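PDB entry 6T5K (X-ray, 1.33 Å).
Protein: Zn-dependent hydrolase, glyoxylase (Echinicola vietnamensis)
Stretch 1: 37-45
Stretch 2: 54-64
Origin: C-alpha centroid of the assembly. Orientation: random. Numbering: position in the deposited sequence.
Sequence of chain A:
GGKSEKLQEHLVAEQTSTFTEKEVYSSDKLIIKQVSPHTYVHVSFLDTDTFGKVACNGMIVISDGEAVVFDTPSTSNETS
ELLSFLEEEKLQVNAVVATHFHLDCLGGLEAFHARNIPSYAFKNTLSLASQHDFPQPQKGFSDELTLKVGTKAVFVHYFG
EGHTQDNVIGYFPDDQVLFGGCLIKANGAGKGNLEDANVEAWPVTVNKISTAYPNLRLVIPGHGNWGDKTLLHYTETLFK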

# COMPACT_ATOMS: atom_id res chain seq x y z
N PRO A 37 10.00 5.09 12.54
CA PRO A 37 10.70 4.04 13.30
C PRO A 37 10.38 2.62 12.85
O PRO A 37 11.28 1.77 12.85
CB PRO A 37 10.30 4.31 14.75
CG PRO A 37 10.13 5.79 14.78
CD PRO A 37 9.48 6.14 13.44
N HIS A 38 9.13 2.36 12.46
CA HIS A 38 8.71 1.03 12.10
C HIS A 38 8.15 0.89 10.69
O HIS A 38 7.67 -0.18 10.35
CB HIS A 38 7.65 0.53 13.08
CG HIS A 38 8.11 0.52 14.49
ND1 HIS A 38 7.88 1.57 15.35
CD2 HIS A 38 8.81 -0.40 15.20
CE1 HIS A 38 8.42 1.30 16.52
NE2 HIS A 38 9.01 0.12 16.45
N THR A 39 8.14 1.94 9.88
CA THR A 39 7.56 1.81 8.55
C THR A 39 8.53 2.25 7.47
O THR A 39 9.43 3.08 7.68
CB THR A 39 6.19 2.52 8.36
OG1 THR A 39 6.36 3.93 8.15
CG2 THR A 39 5.28 2.25 9.53
N TYR A 40 8.35 1.63 6.32
CA TYR A 40 9.23 1.75 5.17
C TYR A 40 8.37 1.84 3.92
O TYR A 40 7.27 1.27 3.85
CB TYR A 40 10.09 0.48 5.03
CG TYR A 40 10.94 0.16 6.22
CD1 TYR A 40 10.37 -0.24 7.44
CD2 TYR A 40 12.32 0.30 6.17
CE1 TYR A 40 11.15 -0.50 8.54
CE2 TYR A 40 13.12 -0.00 7.25
CZ TYR A 40 12.52 -0.38 8.45
OH TYR A 40 13.29 -0.66 9.55
N VAL A 41 8.86 2.56 2.92
CA VAL A 41 8.22 2.58 1.61
C VAL A 41 9.06 1.74 0.66
O VAL A 41 10.29 1.88 0.62
CB VAL A 41 8.06 4.02 1.09
CG1 VAL A 41 7.40 4.01 -0.26
CG2 VAL A 41 7.30 4.88 2.09
N HIS A 42 8.42 0.81 -0.04
CA HIS A 42 9.09 0.12 -1.14
C HIS A 42 8.62 0.75 -2.45
O HIS A 42 7.43 0.97 -2.65
CB HIS A 42 8.93 -1.39 -1.08
CG HIS A 42 7.55 -1.93 -1.28
ND1 HIS A 42 7.02 -2.18 -2.53
CD2 HIS A 42 6.67 -2.46 -0.39
CE1 HIS A 42 5.87 -2.80 -2.40
NE2 HIS A 42 5.62 -2.95 -1.11
N VAL A 43 9.58 1.02 -3.34
CA VAL A 43 9.32 1.76 -4.57
C VAL A 43 9.81 0.92 -5.73
O VAL A 43 10.99 0.54 -5.77
CB VAL A 43 10.00 3.14 -4.58
CG1 VAL A 43 9.61 3.90 -5.84
CG2 VAL A 43 9.63 3.95 -3.34
N SER A 44 8.91 0.64 -6.67
CA SER A 44 9.23 -0.05 -7.92
C SER A 44 8.69 0.78 -9.08
O SER A 44 7.93 1.73 -8.89
CB SER A 44 8.65 -1.47 -7.91
OG SER A 44 7.27 -1.47 -7.60
N PHE A 45 9.11 0.47 -10.29
CA PHE A 45 8.90 1.39 -11.40
C PHE A 45 8.17 0.71 -12.54
O PHE A 45 8.45 -0.44 -12.88
CB PHE A 45 10.23 1.98 -11.85
CG PHE A 45 10.95 2.69 -10.76
CD1 PHE A 45 11.83 2.01 -9.93
CD2 PHE A 45 10.73 4.03 -10.53
CE1 PHE A 45 12.48 2.66 -8.90
CE2 PHE A 45 11.39 4.69 -9.50
CZ PHE A 45 12.26 4.00 -8.69
N VAL A 54 6.58 5.31 -14.07
CA VAL A 54 5.71 5.53 -12.92
C VAL A 54 6.30 4.81 -11.74
O VAL A 54 6.52 3.60 -11.81
CB VAL A 54 4.30 5.00 -13.24
CG1 VAL A 54 3.33 5.25 -12.12
CG2 VAL A 54 3.79 5.58 -14.55
N ALA A 55 6.59 5.56 -10.66
CA ALA A 55 6.95 4.92 -9.42
C ALA A 55 5.70 4.40 -8.74
O ALA A 55 4.67 5.08 -8.72
CB ALA A 55 7.69 5.91 -8.54
N CYS A 56 5.77 3.17 -8.21
CA CYS A 56 4.68 2.56 -7.47
C CYS A 56 5.17 2.30 -6.05
O CYS A 56 6.26 1.75 -5.86
CB CYS A 56 4.26 1.23 -8.09
SG CYS A 56 3.68 1.38 -9.80
N ASN A 57 4.38 2.71 -5.07
CA ASN A 57 4.74 2.56 -3.68
C ASN A 57 3.97 1.43 -3.01
O ASN A 57 2.79 1.21 -3.29
CB ASN A 57 4.41 3.83 -2.89
CG ASN A 57 5.14 5.03 -3.39
OD1 ASN A 57 6.27 4.94 -3.93
ND2 ASN A 57 4.53 6.19 -3.22
N GLY A 58 4.65 0.72 -2.12
CA GLY A 58 4.00 -0.03 -1.07
C GLY A 58 4.65 0.31 0.26
O GLY A 58 5.54 1.15 0.35
N MET A 59 4.18 -0.37 1.29
CA MET A 59 4.65 -0.10 2.65
C MET A 59 5.09 -1.42 3.27
O MET A 59 4.50 -2.46 3.00
CB MET A 59 3.54 0.54 3.51
CG MET A 59 3.97 0.79 4.96
SD MET A 59 2.77 1.78 5.91
CE MET A 59 1.48 0.58 6.19
N ILE A 60 6.13 -1.36 4.09
CA ILE A 60 6.51 -2.45 4.97
C ILE A 60 6.44 -1.91 6.39
O ILE A 60 6.98 -0.84 6.68
CB ILE A 60 7.94 -2.96 4.70
CG1 ILE A 60 8.20 -3.08 3.21
CG2 ILE A 60 8.14 -4.31 5.39
CD1 ILE A 60 9.64 -3.31 2.91
N VAL A 61 5.77 -2.65 7.28
CA VAL A 61 5.81 -2.38 8.70
C VAL A 61 6.67 -3.46 9.33
O VAL A 61 6.46 -4.64 9.06
CB VAL A 61 4.40 -2.39 9.30
CG1 VAL A 61 4.45 -2.04 10.80
CG2 VAL A 61 3.52 -1.43 8.51
N ILE A 62 7.65 -3.05 10.14
CA ILE A 62 8.60 -3.96 10.77
C ILE A 62 8.63 -3.67 12.27
O ILE A 62 8.86 -2.52 12.68
CB ILE A 62 10.01 -3.86 10.16
CG1 ILE A 62 9.96 -4.08 8.65
CG2 ILE A 62 10.94 -4.88 10.81
CD1 ILE A 62 11.30 -3.93 7.92
N SER A 63 8.44 -4.70 13.09
CA SER A 63 8.58 -4.52 14.53
C SER A 63 8.93 -5.87 15.13
O SER A 63 8.34 -6.89 14.76
CB SER A 63 7.28 -4.00 15.16
OG SER A 63 7.43 -3.57 16.51
N ASP A 64 9.89 -5.86 16.05
CA ASP A 64 10.26 -7.05 16.80
C ASP A 64 10.57 -8.25 15.91
O ASP A 64 10.18 -9.38 16.20
CB ASP A 64 9.17 -7.37 17.82
CG ASP A 64 8.66 -6.12 18.53
OD1 ASP A 64 9.46 -5.51 19.29
OD2 ASP A 64 7.48 -5.73 18.30
O HOH W 1 6.46 -0.97 -5.06

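Residues 39-45 and 54-63 form neighbouring antiparallel strands, their N-to-C directions 150° apart; the two stretches, 37-45 and 54-64, bury 826 Å² between them, both sides summed. The register runs from Thr 39 opposite Val 61 to Phe 45 opposite Ala 55, so that hydrogen-bonded and non-hydrogen-bonded pairs alternate along the ladder.

Just before the first strand begins, His 38 already joins this pattern: Ile 62 N donates to His 38 O at 2.9 Å. Its side chain leaves the backbone sideways, and His 38 CD2 lies 3.7 Å from Ser 63 OG. Thr 39 and Val 61 form a non-hydrogen-bonded pair, and the backbones approach closely enough for a CA-H...O contact from Thr 39 CA to Ile 60 O (3.3 Å).

At Tyr 40 the strands exchange two hydrogen bonds with Ile 60, Tyr 40 N to Ile 60 O at 2.8 Å and Ile 60 N to Tyr 40 O at 2.9 Å; the first is the more bent, at 139°. The phenol ring lies diagonally across to Ile 62, whose CD1 sits over one ring face, 3.9 Å from the centroid of the Tyr 40 ring, in a CH-pi contact that sets a polarisable methyl against the aromatic electrons. Val 41, paired with Met 59, turns to the other face of the sheet with Thr 39 and Val 43.

His 42 pairs with Gly 58 through both backbone and ring. Its backbone is bonded twice to Gly 58, through His 42 N to Gly 58 O (2.9 Å) and Gly 58 N to His 42 O (2.8 Å). With chi1 in the p well, the imidazole folds over the glycine, placing Gly 58 CA 3.6 Å from the centroid of the His 42 ring. The absence of a side chain makes room for this: an ideal CB on Gly 58 would fall 2.1 Å from His 42 NE2, a clash.

Val 43 faces Asn 57, with Val 43 CG2 3.6 Å from Asn 57 OD1, and also reaches diagonally to Ala 55, where Val 43 CG1 and Ala 55 CB meet at 3.9 Å. Ser 44 and Cys 56 close the last hydrogen-bonded pair, Ser 44 N to Cys 56 O at 3.0 Å and Cys 56 N to Ser 44 O at 2.7 Å, both nearly linear. A water ties this pair to the histidine, donating to Cys 56 O (2.8 Å) while hydrogen-bonded to His 42 ND1 (2.9 Å) and Ser 44 OG (2.7 Å). Finally, Phe 45 CE2 packs 4.0 Å from Ala 55 CB, an apolar contact on the face shared with Val 43.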